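Local atomic coordinates of AA9 family lytic polysaccharide monooxygenase cel61B (Hypocrea jecorina, PDB entry 2VTC), a protein that oxidatively cleaves the glycosidic bonds of crystalline and amorphous polysaccharides such as cellulose, using an active-site copper with O2 or H2O2 and a reducing agent. Residues A[132-137]-A[173-178]; A[26-31]-A[93-98]; A[142-147]-A[234-239]; A[111-116]-A[148-153]. All coordinates share one frame; numbering follows the deposited sequence.

Contact 1: A[132-137]-A[173-178]; sequences LRWVKI and NYVFRH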
loop_
_atom_site.group_PDB
_atom_site.type_symbol
_atom_site.label_atom_id
_atom_site.label_comp_id
_atom_site.label_asym_id
_atom_site.label_seq_id
_atom_site.Cartn_x
_atom_site.Cartn_y
_atom_site.Cartn_z
ATOM N N LEU A 132 6.291 -12.394 -4.980
ATOM C CA LEU A 132 5.273 -11.516 -5.569
ATOM C C LEU A 132 5.922 -10.464 -6.470
ATOM O O LEU A 132 6.996 -9.941 -6.156
ATOM C CB LEU A 132 4.425 -10.854 -4.483
ATOM C CG LEU A 132 3.507 -11.784 -3.683
ATOM C CD1 LEU A 132 2.866 -11.044 -2.521
ATOM C CD2 LEU A 132 2.420 -12.412 -4.593
ATOM N N ARG A 133 5.270 -10.182 -7.597
ATOM C CA ARG A 133 5.761 -9.178 -8.561
ATOM C C ARG A 133 4.679 -8.134 -8.765
ATOM O O ARG A 133 3.546 -8.456 -9.076
ATOM C CB ARG A 133 6.184 -9.816 -9.903
ATOM C CG ARG A 133 7.215 -10.962 -9.758
ATOM C CD ARG A 133 7.621 -11.585 -11.116
ATOM N NE ARG A 133 8.190 -10.547 -11.964
ATOM C CZ ARG A 133 9.487 -10.240 -12.009
ATOM N NH1 ARG A 133 10.366 -10.961 -11.323
ATOM N NH2 ARG A 133 9.902 -9.237 -12.768
ATOM N N TRP A 134 5.025 -6.861 -8.549
ATOM C CA TRP A 134 4.033 -5.817 -8.408
ATOM C C TRP A 134 3.876 -4.949 -9.639
ATOM O O TRP A 134 4.851 -4.617 -10.305
ATOM C CB TRP A 134 4.470 -4.927 -7.232
ATOM C CG TRP A 134 4.571 -5.732 -5.988
ATOM C CD1 TRP A 134 5.714 -6.274 -5.447
ATOM C CD2 TRP A 134 3.498 -6.108 -5.127
ATOM N NE1 TRP A 134 5.414 -6.983 -4.305
ATOM C CE2 TRP A 134 4.063 -6.884 -4.072
ATOM C CE3 TRP A 134 2.104 -5.896 -5.151
ATOM C CZ2 TRP A 134 3.287 -7.437 -3.047
ATOM C CZ3 TRP A 134 1.331 -6.453 -4.115
ATOM C CH2 TRP A 134 1.938 -7.216 -3.083
ATOM N N VAL A 135 2.619 -4.598 -9.918
ATOM C CA VAL A 135 2.266 -3.728 -11.024
ATOM C C VAL A 135 1.563 -2.484 -10.480
ATOM O O VAL A 135 0.594 -2.606 -9.767
ATOM C CB VAL A 135 1.336 -4.492 -12.006
ATOM C CG1 VAL A 135 0.842 -3.595 -13.110
ATOM C CG2 VAL A 135 2.092 -5.694 -12.601
ATOM N N LYS A 136 2.077 -1.295 -10.812
ATOM C CA LYS A 136 1.462 -0.048 -10.311
ATOM C C LYS A 136 0.103 0.201 -10.965
ATOM O O LYS A 136 0.011 0.225 -12.193
ATOM C CB LYS A 136 2.384 1.138 -10.580
ATOM C CG LYS A 136 1.880 2.459 -9.958
ATOM C CD LYS A 136 2.791 3.623 -10.332
ATOM C CE LYS A 136 3.968 3.789 -9.352
ATOM N NZ LYS A 136 4.982 4.786 -9.849
ATOM N N ILE A 137 -0.934 0.394 -10.151
ATOM C CA ILE A 137 -2.284 0.673 -10.676
ATOM C C ILE A 137 -2.852 2.040 -10.260
ATOM O O ILE A 137 -3.923 2.444 -10.734
ATOM C CB ILE A 137 -3.300 -0.462 -10.324
ATOM C CG1 ILE A 137 -3.469 -0.612 -8.799
ATOM C CG2 ILE A 137 -2.858 -1.770 -11.003
ATOM C CD1 ILE A 137 -4.757 -1.272 -8.367
ATOM N N ASN A 173 -6.471 -14.635 -7.926
ATOM C CA ASN A 173 -6.188 -14.318 -6.534
ATOM C C ASN A 173 -5.080 -13.269 -6.519
ATOM O O ASN A 173 -3.997 -13.505 -7.055
ATOM C CB ASN A 173 -5.735 -15.561 -5.778
ATOM C CG ASN A 173 -6.838 -16.600 -5.629
ATOM O OD1 ASN A 173 -8.019 -16.272 -5.441
ATOM N ND2 ASN A 173 -6.447 -17.867 -5.695
ATOM N N TYR A 174 -5.362 -12.103 -5.935
ATOM C CA TYR A 174 -4.379 -10.998 -5.956
ATOM C C TYR A 174 -4.161 -10.407 -4.562
ATOM O O TYR A 174 -4.989 -10.581 -3.642
ATOM C CB TYR A 174 -4.850 -9.856 -6.884
ATOM C CG TYR A 174 -5.072 -10.259 -8.327
ATOM C CD1 TYR A 174 -4.022 -10.213 -9.255
ATOM C CD2 TYR A 174 -6.328 -10.676 -8.767
ATOM C CE1 TYR A 174 -4.203 -10.581 -10.591
ATOM C CE2 TYR A 174 -6.528 -11.052 -10.108
ATOM C CZ TYR A 174 -5.466 -11.000 -11.004
ATOM O OH TYR A 174 -5.624 -11.362 -12.324
ATOM N N VAL A 175 -3.018 -9.728 -4.437
ATOM C CA VAL A 175 -2.702 -8.913 -3.279
ATOM C C VAL A 175 -2.597 -7.476 -3.769
ATOM O O VAL A 175 -1.965 -7.194 -4.806
ATOM C CB VAL A 175 -1.357 -9.336 -2.641
ATOM C CG1 VAL A 175 -1.108 -8.568 -1.345
ATOM C CG2 VAL A 175 -1.377 -10.838 -2.275
ATOM N N PHE A 176 -3.190 -6.566 -2.997
ATOM C CA PHE A 176 -3.079 -5.122 -3.278
ATOM C C PHE A 176 -2.176 -4.478 -2.228
ATOM O O PHE A 176 -2.363 -4.708 -1.030
ATOM C CB PHE A 176 -4.459 -4.472 -3.277
ATOM C CG PHE A 176 -5.266 -4.822 -4.471
ATOM C CD1 PHE A 176 -5.347 -3.961 -5.558
ATOM C CD2 PHE A 176 -5.884 -6.066 -4.547
ATOM C CE1 PHE A 176 -6.089 -4.300 -6.691
ATOM C CE2 PHE A 176 -6.607 -6.438 -5.690
ATOM C CZ PHE A 176 -6.721 -5.550 -6.768
ATOM N N ARG A 177 -1.174 -3.723 -2.683
ATOM C CA ARG A 177 -0.187 -3.101 -1.804
ATOM C C ARG A 177 -0.356 -1.591 -1.924
ATOM O O ARG A 177 0.022 -1.012 -2.941
ATOM C CB ARG A 177 1.228 -3.551 -2.197
ATOM C CG ARG A 177 2.405 -2.967 -1.421
ATOM C CD ARG A 177 3.701 -3.406 -2.091
ATOM N NE ARG A 177 4.845 -2.890 -1.335
ATOM C CZ ARG A 177 5.293 -1.630 -1.446
ATOM N NH1 ARG A 177 4.720 -0.766 -2.317
ATOM N NH2 ARG A 177 6.320 -1.244 -0.676
ATOM N N HIS A 178 -0.960 -1.006 -0.880
ATOM C CA HIS A 178 -1.329 0.413 -0.832
ATOM C C HIS A 178 -0.293 1.142 0.037
ATOM O O HIS A 178 -0.033 0.701 1.173
ATOM C CB HIS A 178 -2.735 0.523 -0.233
ATOM C CG HIS A 178 -3.220 1.934 -0.055
ATOM N ND1 HIS A 178 -3.329 2.830 -1.101
ATOM C CD2 HIS A 178 -3.653 2.588 1.051
ATOM C CE1 HIS A 178 -3.788 3.986 -0.637
ATOM N NE2 HIS A 178 -3.989 3.865 0.662
#
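R177 lays its aliphatic chain over one face of the W134 indole, and the two side chains cross at about a right angle. Its CB stands over the six-membered ring, 3.5 Å from W134 CZ3, in a CH-pi contact. CG stands anti to the backbone N (chi1 178°), and the extended chain beyond it carries CD above the middle of the indole, 4.0 Å from W134 CE2. The guanidinium rises above the five-membered ring, R177 CZ 6.0 Å from the centroid of that W134 ring and nearly on its normal, too far for more than a weak cation-pi attraction; its plane is turned 57° from the indole. Its polar atoms bond elsewhere: NE to V77 O, NH2 to I76 O and NH1 to E179 in a salt bridge. At the indole edge V175 closes in, with CG1 3.8 Å from W134 CH2 and V175 O 3.4 Å from W134 CZ3. I137 CD1 meets the edge of the F176 ring, 3.7 Å from F176 CE1. The short strand axes come no closer than 8.6 Å, their directions 60° apart, and strand 113-119 pairs with both strands. This packing across a shared neighbour, mostly through side chains, lies in the buried part of the immunoglobulin-like beta-sandwich of AA9 enzymes.

Contact 2: A[26-31]-A[93-98]; sequences FTINGQ and AGSNIV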
loop_
_atom_site.group_PDB
_atom_site.type_symbol
_atom_site.label_atom_id
_atom_site.label_comp_id
_atom_site.label_asym_id
_atom_site.label_seq_id
_atom_site.Cartn_x
_atom_site.Cartn_y
_atom_site.Cartn_z
ATOM N N PHE A 26 -11.507 -1.467 5.005
ATOM C CA PHE A 26 -11.646 -0.960 3.652
ATOM C C PHE A 26 -13.001 -1.377 3.115
ATOM O O PHE A 26 -13.612 -2.347 3.621
ATOM C CB PHE A 26 -10.474 -1.444 2.751
ATOM C CG PHE A 26 -10.347 -2.959 2.649
ATOM C CD1 PHE A 26 -10.839 -3.628 1.530
ATOM C CD2 PHE A 26 -9.717 -3.697 3.663
ATOM C CE1 PHE A 26 -10.726 -5.039 1.428
ATOM C CE2 PHE A 26 -9.597 -5.105 3.570
ATOM C CZ PHE A 26 -10.099 -5.763 2.445
ATOM N N THR A 27 -13.475 -0.642 2.113
ATOM C CA THR A 27 -14.732 -0.947 1.449
ATOM C C THR A 27 -14.508 -1.340 0.002
ATOM O O THR A 27 -13.575 -0.864 -0.655
ATOM C CB THR A 27 -15.770 0.218 1.504
ATOM O OG1 THR A 27 -15.270 1.366 0.790
ATOM C CG2 THR A 27 -16.108 0.567 2.934
ATOM N N ILE A 28 -15.354 -2.244 -0.479
ATOM C CA ILE A 28 -15.390 -2.605 -1.884
ATOM C C ILE A 28 -16.814 -2.353 -2.374
ATOM O O ILE A 28 -17.759 -2.925 -1.834
ATOM C CB ILE A 28 -14.989 -4.086 -2.098
ATOM C CG1 ILE A 28 -13.549 -4.335 -1.612
ATOM C CG2 ILE A 28 -15.133 -4.456 -3.572
ATOM C CD1 ILE A 28 -13.180 -5.809 -1.419
ATOM N N ASN A 29 -16.960 -1.488 -3.382
ATOM C CA ASN A 29 -18.283 -0.995 -3.799
ATOM C C ASN A 29 -19.185 -0.684 -2.597
ATOM O O ASN A 29 -20.357 -1.074 -2.553
ATOM C CB ASN A 29 -18.957 -1.968 -4.778
ATOM C CG ASN A 29 -18.065 -2.322 -5.943
ATOM O OD1 ASN A 29 -17.519 -1.444 -6.623
ATOM N ND2 ASN A 29 -17.899 -3.618 -6.178
ATOM N N GLY A 30 -18.616 0.004 -1.612
ATOM C CA GLY A 30 -19.356 0.400 -0.423
ATOM C C GLY A 30 -19.374 -0.609 0.712
ATOM O O GLY A 30 -19.617 -0.235 1.859
ATOM N N GLN A 31 -19.097 -1.878 0.404
ATOM C CA GLN A 31 -19.241 -2.977 1.366
ATOM C C GLN A 31 -18.042 -3.108 2.311
ATOM O O GLN A 31 -16.899 -3.203 1.864
ATOM C CB GLN A 31 -19.488 -4.302 0.620
ATOM C CG GLN A 31 -20.549 -4.226 -0.509
ATOM C CD GLN A 31 -21.964 -3.932 0.005
ATOM O OE1 GLN A 31 -22.461 -4.601 0.915
ATOM N NE2 GLN A 31 -22.618 -2.926 -0.590
ATOM N N ALA A 93 -13.738 -6.838 -11.157
ATOM C CA ALA A 93 -12.852 -5.911 -11.850
ATOM C C ALA A 93 -13.644 -4.647 -12.145
ATOM O O ALA A 93 -14.829 -4.723 -12.504
ATOM C CB ALA A 93 -12.304 -6.531 -13.127
ATOM N N GLY A 94 -13.001 -3.490 -11.967
ATOM C CA GLY A 94 -13.653 -2.190 -12.115
ATOM C C GLY A 94 -14.212 -1.641 -10.817
ATOM O O GLY A 94 -14.632 -0.480 -10.766
ATOM N N SER A 95 -14.219 -2.456 -9.757
ATOM C CA SER A 95 -14.668 -1.994 -8.447
ATOM C C SER A 95 -13.717 -0.952 -7.847
ATOM O O SER A 95 -12.522 -0.921 -8.165
ATOM C CB SER A 95 -14.813 -3.165 -7.466
ATOM O OG SER A 95 -15.796 -4.086 -7.914
ATOM N N ASN A 96 -14.260 -0.097 -6.982
ATOM C CA ASN A 96 -13.449 0.827 -6.213
ATOM C C ASN A 96 -13.202 0.284 -4.817
ATOM O O ASN A 96 -14.134 -0.144 -4.120
ATOM C CB ASN A 96 -14.097 2.220 -6.135
ATOM C CG ASN A 96 -14.136 2.932 -7.487
ATOM O OD1 ASN A 96 -15.205 3.353 -7.950
ATOM N ND2 ASN A 96 -12.989 3.073 -8.122
ATOM N N ILE A 97 -11.930 0.278 -4.430
ATOM C CA ILE A 97 -11.545 0.005 -3.062
ATOM C C ILE A 97 -11.373 1.358 -2.400
ATOM O O ILE A 97 -10.835 2.286 -3.014
ATOM C CB ILE A 97 -10.174 -0.739 -2.978
ATOM C CG1 ILE A 97 -10.161 -1.974 -3.890
ATOM C CG2 ILE A 97 -9.827 -1.066 -1.509
ATOM C CD1 ILE A 97 -8.755 -2.429 -4.273
ATOM N N VAL A 98 -11.820 1.463 -1.153
ATOM C CA VAL A 98 -11.542 2.648 -0.351
ATOM C C VAL A 98 -10.808 2.215 0.894
ATOM O O VAL A 98 -11.381 1.571 1.779
ATOM C CB VAL A 98 -12.833 3.467 0.007
ATOM C CG1 VAL A 98 -12.444 4.741 0.733
ATOM C CG2 VAL A 98 -13.648 3.797 -1.240
HETATM O O HOH W 1 -15.642 1.249 -1.824
#
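T27 and V98 form an antiparallel hydrogen-bonded pair, T27 N to V98 O at 3.1 Å and V98 N to T27 O at 3.0 Å. I28 and I97 follow as a non-hydrogen-bonded pair, and N29 N continues the pairing to N96 O at 3.2 Å. Among side chains, N29 ND2 donates to S95 OG at 2.8 Å, the hydroxyl lying close to the amide plane, while S95 OG also bonds to A92 O. An alanine in place of S95 would probably leave the N29 amide without its acceptor and A92 O without that partner. One water joins T27 OG1 (2.6 Å) to G30 N and N96 O. T27 OG1 packs against V98 CB at 3.3 Å; the apolar contact is F26 CD1 with I97 CG2 at 4.1 Å, the two side chains pointing the same way. A type I' turn from I28 to Q31 leads strand 22-28 into strand 31-34. Strand 22-28 thus sits between 31-34 and 96-102, strand 160-164 flanks the latter, and F26 and I97 pack on I201 of strand 193-204.

Contact 3: A[142-147]-A[234-239]; sequences INYNTQ and TTITSY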
loop_
_atom_site.group_PDB
_atom_site.type_symbol
_atom_site.label_atom_id
_atom_site.label_comp_id
_atom_site.label_asym_id
_atom_site.label_seq_id
_atom_site.Cartn_x
_atom_site.Cartn_y
_atom_site.Cartn_z
ATOM N N ILE A 142 2.042 15.674 -6.225
ATOM C CA ILE A 142 1.748 17.081 -5.846
ATOM C C ILE A 142 1.001 17.771 -6.997
ATOM O O ILE A 142 1.308 17.530 -8.163
ATOM C CB ILE A 142 3.057 17.840 -5.498
ATOM C CG1 ILE A 142 2.755 19.183 -4.801
ATOM C CG2 ILE A 142 3.949 18.047 -6.731
ATOM C CD1 ILE A 142 3.981 19.884 -4.258
ATOM N N ASN A 143 -0.001 18.580 -6.652
ATOM C CA ASN A 143 -0.664 19.455 -7.605
ATOM C C ASN A 143 0.246 20.679 -7.753
ATOM O O ASN A 143 0.483 21.378 -6.775
ATOM C CB ASN A 143 -2.058 19.808 -7.068
ATOM C CG ASN A 143 -2.807 20.777 -7.964
ATOM O OD1 ASN A 143 -2.226 21.719 -8.483
ATOM N ND2 ASN A 143 -4.105 20.537 -8.154
ATOM N N TYR A 144 0.826 20.884 -8.936
ATOM C CA TYR A 144 1.844 21.934 -9.105
ATOM C C TYR A 144 1.251 23.340 -8.864
ATOM O O TYR A 144 1.928 24.246 -8.335
ATOM C CB TYR A 144 2.481 21.854 -10.491
ATOM C CG TYR A 144 3.243 20.570 -10.771
ATOM C CD1 TYR A 144 4.236 20.122 -9.899
ATOM C CD2 TYR A 144 2.978 19.816 -11.911
ATOM C CE1 TYR A 144 4.942 18.947 -10.156
ATOM C CE2 TYR A 144 3.678 18.632 -12.173
ATOM C CZ TYR A 144 4.657 18.212 -11.288
ATOM O OH TYR A 144 5.358 17.045 -11.542
ATOM N N ASN A 145 -0.018 23.501 -9.204
ATOM C CA ASN A 145 -0.647 24.838 -9.082
ATOM C C ASN A 145 -1.036 25.194 -7.646
ATOM O O ASN A 145 -1.019 26.377 -7.276
ATOM C CB ASN A 145 -1.833 24.973 -10.041
ATOM C CG ASN A 145 -2.447 26.360 -10.014
ATOM O OD1 ASN A 145 -3.439 26.581 -9.327
ATOM N ND2 ASN A 145 -1.820 27.307 -10.729
ATOM N N THR A 146 -1.363 24.196 -6.812
ATOM C CA THR A 146 -1.709 24.464 -5.420
ATOM C C THR A 146 -0.551 24.160 -4.447
ATOM O O THR A 146 -0.561 24.648 -3.308
ATOM C CB THR A 146 -2.961 23.691 -4.945
ATOM O OG1 THR A 146 -2.688 22.274 -5.014
ATOM C CG2 THR A 146 -4.204 24.029 -5.787
ATOM N N GLN A 147 0.425 23.367 -4.912
ATOM C CA GLN A 147 1.525 22.815 -4.081
ATOM C C GLN A 147 1.042 21.868 -2.960
ATOM O O GLN A 147 1.759 21.638 -1.967
ATOM C CB GLN A 147 2.458 23.924 -3.543
ATOM C CG GLN A 147 3.175 24.715 -4.639
ATOM C CD GLN A 147 4.267 23.941 -5.361
ATOM O OE1 GLN A 147 5.266 23.546 -4.760
ATOM N NE2 GLN A 147 4.106 23.761 -6.676
ATOM N N THR A 234 10.373 23.680 -0.694
ATOM C CA THR A 234 10.587 24.701 -1.713
ATOM C C THR A 234 9.521 24.490 -2.788
ATOM O O THR A 234 8.940 23.404 -2.879
ATOM C CB THR A 234 12.008 24.624 -2.301
ATOM O OG1 THR A 234 12.221 25.736 -3.187
ATOM C CG2 THR A 234 12.232 23.298 -3.060
ATOM N N THR A 235 9.237 25.523 -3.584
ATOM C CA THR A 235 8.276 25.401 -4.680
ATOM C C THR A 235 8.723 24.315 -5.668
ATOM O O THR A 235 9.863 24.311 -6.128
ATOM C CB THR A 235 8.060 26.784 -5.385
ATOM O OG1 THR A 235 7.620 27.734 -4.409
ATOM C CG2 THR A 235 7.018 26.689 -6.470
ATOM N N ILE A 236 7.827 23.373 -5.968
ATOM C CA ILE A 236 8.143 22.262 -6.871
ATOM C C ILE A 236 7.357 22.394 -8.169
ATOM O O ILE A 236 6.125 22.503 -8.146
ATOM C CB ILE A 236 7.867 20.889 -6.170
ATOM C CG1 ILE A 236 8.876 20.705 -5.023
ATOM C CG2 ILE A 236 7.918 19.720 -7.163
ATOM C CD1 ILE A 236 8.470 19.673 -3.993
ATOM N N THR A 237 8.074 22.391 -9.290
ATOM C CA THR A 237 7.441 22.521 -10.602
ATOM C C THR A 237 7.426 21.217 -11.384
ATOM O O THR A 237 6.671 21.072 -12.355
ATOM C CB THR A 237 8.114 23.623 -11.449
ATOM O OG1 THR A 237 9.518 23.358 -11.554
ATOM C CG2 THR A 237 7.912 24.971 -10.784
ATOM N N SER A 238 8.253 20.269 -10.942
ATOM C CA SER A 238 8.350 18.957 -11.558
ATOM C C SER A 238 8.693 17.918 -10.480
ATOM O O SER A 238 9.633 18.109 -9.719
ATOM C CB SER A 238 9.445 18.989 -12.620
ATOM O OG SER A 238 9.489 17.790 -13.343
ATOM N N TYR A 239 7.911 16.840 -10.419
ATOM C CA TYR A 239 8.160 15.760 -9.447
ATOM C C TYR A 239 8.009 14.389 -10.112
ATOM O O TYR A 239 7.011 14.129 -10.783
ATOM C CB TYR A 239 7.209 15.882 -8.254
ATOM C CG TYR A 239 7.374 14.790 -7.206
ATOM C CD1 TYR A 239 8.502 14.766 -6.371
ATOM C CD2 TYR A 239 6.415 13.782 -7.064
ATOM C CE1 TYR A 239 8.668 13.757 -5.410
ATOM C CE2 TYR A 239 6.570 12.770 -6.120
ATOM C CZ TYR A 239 7.694 12.771 -5.294
ATOM O OH TYR A 239 7.860 11.776 -4.356
HETATM O O HOH W 2 4.388 13.991 -11.127
HETATM O O HOH W 3 6.255 22.507 -2.507
#
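A surface turn opened by an Asx motif at N143, whose OD1 accepts from T146 N, presents Y144 and Q147 to the extended chain 234-239. The Q147 amide pairs with I236 much as a strand neighbour would: OE1 accepts from I236 N at 2.8 Å and NE2 donates to I236 O at 2.8 Å, both nearly straight at 178°. NE2 also donates to Y144 O, with both acceptors close to the amide plane, and OE1 takes a further bond from a water that bridges to T234 O. Four bonds therefore fix the rotation of this amide, and a bend at chi2 (-71°) brings CD round toward I236. The Y144 ring is sandwiched between carbonyl oxygens: T237 O stands 3.4 Å above one face of Y144, over its centre, and I142 O lies over the opposite face. At the ring's end Y239 N donates to Y144 OH at 2.8 Å, and a second water links that hydroxyl to Y239 O. Apolar contacts add to this: I142 CG2 touches Y239 CB at 4.2 Å and I236 CG2 at 4.3 Å. Inward, Y239 meets W149 edge-to-face and its OH bonds to G227 O. The arrangement clips the long C-terminal loop characteristic of many AA9 enzymes onto the turn between strands 133-143 and 148-149 through side-chain-to-backbone bonds.

Contact 4: A[111-116]-A[148-153]; sequences GPIVTY and VWAQQD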
loop_
_atom_site.group_PDB
_atom_site.type_symbol
_atom_site.label_atom_id
_atom_site.label_comp_id
_atom_site.label_asym_id
_atom_site.label_seq_id
_atom_site.Cartn_x
_atom_site.Cartn_y
_atom_site.Cartn_z
ATOM N N GLY A 111 3.806 14.289 0.634
ATOM C CA GLY A 111 4.200 13.062 -0.049
ATOM C C GLY A 111 3.152 12.432 -0.941
ATOM O O GLY A 111 1.937 12.676 -0.787
ATOM N N PRO A 112 3.625 11.561 -1.862
ATOM C CA PRO A 112 2.736 10.874 -2.800
ATOM C C PRO A 112 2.074 9.616 -2.216
ATOM O O PRO A 112 2.448 9.137 -1.144
ATOM C CB PRO A 112 3.682 10.465 -3.924
ATOM C CG PRO A 112 4.984 10.143 -3.197
ATOM C CD PRO A 112 5.036 11.205 -2.083
ATOM N N ILE A 113 1.114 9.103 -2.968
ATOM C CA ILE A 113 0.383 7.878 -2.621
ATOM C C ILE A 113 0.386 6.976 -3.848
ATOM O O ILE A 113 0.063 7.432 -4.948
ATOM C CB ILE A 113 -1.087 8.205 -2.215
ATOM C CG1 ILE A 113 -1.101 9.169 -1.011
ATOM C CG2 ILE A 113 -1.867 6.916 -1.934
ATOM C CD1 ILE A 113 -2.479 9.471 -0.469
ATOM N N VAL A 114 0.792 5.708 -3.658
ATOM C CA VAL A 114 0.840 4.748 -4.775
ATOM C C VAL A 114 0.202 3.417 -4.328
ATOM O O VAL A 114 0.247 3.066 -3.139
ATOM C CB VAL A 114 2.305 4.494 -5.255
ATOM C CG1 VAL A 114 2.947 5.767 -5.853
ATOM C CG2 VAL A 114 3.180 3.953 -4.103
ATOM N N THR A 115 -0.399 2.705 -5.289
ATOM C CA THR A 115 -0.976 1.375 -5.031
ATOM C C THR A 115 -0.557 0.402 -6.133
ATOM O O THR A 115 -0.543 0.746 -7.320
ATOM C CB THR A 115 -2.518 1.421 -4.937
ATOM O OG1 THR A 115 -2.885 2.484 -4.045
ATOM C CG2 THR A 115 -3.099 0.125 -4.376
ATOM N N TYR A 116 -0.219 -0.815 -5.706
ATOM C CA TYR A 116 0.235 -1.867 -6.634
ATOM C C TYR A 116 -0.661 -3.095 -6.473
ATOM O O TYR A 116 -1.351 -3.259 -5.441
ATOM C CB TYR A 116 1.680 -2.283 -6.314
ATOM C CG TYR A 116 2.724 -1.179 -6.381
ATOM C CD1 TYR A 116 3.491 -0.975 -7.527
ATOM C CD2 TYR A 116 2.960 -0.349 -5.267
ATOM C CE1 TYR A 116 4.447 0.052 -7.595
ATOM C CE2 TYR A 116 3.906 0.669 -5.320
ATOM C CZ TYR A 116 4.655 0.856 -6.476
ATOM O OH TYR A 116 5.618 1.851 -6.520
ATOM N N VAL A 148 -0.148 21.302 -3.151
ATOM C CA VAL A 148 -0.759 20.385 -2.182
ATOM C C VAL A 148 -0.563 18.931 -2.604
ATOM O O VAL A 148 -0.865 18.554 -3.737
ATOM C CB VAL A 148 -2.270 20.662 -1.974
ATOM C CG1 VAL A 148 -2.879 19.677 -0.994
ATOM C CG2 VAL A 148 -2.461 22.054 -1.397
ATOM N N TRP A 149 -0.049 18.141 -1.663
ATOM C CA TRP A 149 0.229 16.704 -1.899
ATOM C C TRP A 149 -0.982 15.794 -1.719
ATOM O O TRP A 149 -1.924 16.089 -0.969
ATOM C CB TRP A 149 1.318 16.240 -0.934
ATOM C CG TRP A 149 2.662 16.741 -1.245
ATOM C CD1 TRP A 149 3.282 17.855 -0.706
ATOM C CD2 TRP A 149 3.600 16.163 -2.154
ATOM N NE1 TRP A 149 4.542 17.993 -1.241
ATOM C CE2 TRP A 149 4.766 16.971 -2.133
ATOM C CE3 TRP A 149 3.561 15.045 -3.008
ATOM C CZ2 TRP A 149 5.883 16.703 -2.937
ATOM C CZ3 TRP A 149 4.686 14.767 -3.792
ATOM C CH2 TRP A 149 5.835 15.570 -3.736
ATOM N N ALA A 150 -0.927 14.643 -2.394
ATOM C CA ALA A 150 -1.933 13.595 -2.207
ATOM C C ALA A 150 -2.191 13.278 -0.728
ATOM O O ALA A 150 -3.334 13.054 -0.340
ATOM C CB ALA A 150 -1.518 12.319 -2.970
ATOM N N GLN A 151 -1.140 13.266 0.095
ATOM C CA GLN A 151 -1.334 12.936 1.525
ATOM C C GLN A 151 -2.154 13.983 2.300
ATOM O O GLN A 151 -2.896 13.642 3.221
ATOM C CB GLN A 151 -0.009 12.603 2.195
ATOM C CG GLN A 151 0.426 11.134 1.907
ATOM C CD GLN A 151 1.768 10.790 2.478
ATOM O OE1 GLN A 151 1.976 10.857 3.686
ATOM N NE2 GLN A 151 2.706 10.404 1.611
ATOM N N GLN A 152 -2.045 15.251 1.896
ATOM C CA GLN A 152 -2.949 16.281 2.435
ATOM C C GLN A 152 -4.400 16.009 2.013
ATOM O O GLN A 152 -5.330 16.130 2.825
ATOM C CB GLN A 152 -2.470 17.693 2.041
ATOM C CG GLN A 152 -3.344 18.847 2.571
ATOM C CD GLN A 152 -3.491 18.863 4.082
ATOM O OE1 GLN A 152 -4.588 18.685 4.603
ATOM N NE2 GLN A 152 -2.398 19.085 4.788
ATOM N N ASP A 153 -4.597 15.595 0.760
ATOM C CA ASP A 153 -5.920 15.192 0.294
ATOM C C ASP A 153 -6.477 14.022 1.103
ATOM O O ASP A 153 -7.661 14.013 1.430
ATOM C CB ASP A 153 -5.932 14.910 -1.212
ATOM C CG ASP A 153 -5.670 16.168 -2.035
ATOM O OD1 ASP A 153 -5.935 17.274 -1.514
ATOM O OD2 ASP A 153 -5.197 16.047 -3.179
#
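Q151 N, in the first turn of helix 150-156, donates to G111 O at 3.3 Å, with a C=O...N angle of 171°, so the chain ahead of strand 113-119 lies against the start of the helix. G111 has backbone angles (132/161°) that call for glycine, and a CB there would collide with Q151 NE2. The Q151 side chain runs extended beyond CG, and its NE2 donates to P112 O at 3.0 Å from above the carbonyl plane, while OE1 accepts from W106 NE1. Both ends of the amide are thus tied, which would hold it against H108, a ligand of the metal site. W149, at the N-cap position, offers a ring face to the G111 backbone: G111 N sits 3.2 Å above the plane of the W149 ring, toward the rim, and P112 CD lies 4.0 Å from W149 CZ3. An alanine in place of W149 would probably open a gap beside the G111-P112 peptide and leave Y239 without its edge-to-face partner. On the strand side, I113 CG1 touches A150 CB at 3.7 Å and Q151 CG at 3.8 Å. W161 of strand 160-164 packs on both I113 and A150, and strand 113-119 continues away from the helix between strands 133-143 and 172-182.

From the N terminus, contact 2 closes first, joining strand 22-28 to strand 96-102 before any other contact opens. Contact 4 opens next at 111, contact 1 at 132 and contact 3 at 142, and they close in the same order at 153, 178 and 239, so these three cross one another and none nests. Strand 133-143 serves contacts 1 and 3, and its backbone pairing with strand 113-119 joins contact 1 to contact 4. Y239 packs on P112 and W149, binding contact 3 to contact 4. F176 CD1 meets I97 CD1 at 4.0 Å, linking contact 1 to contact 2 and so the two sheets of the sandwich.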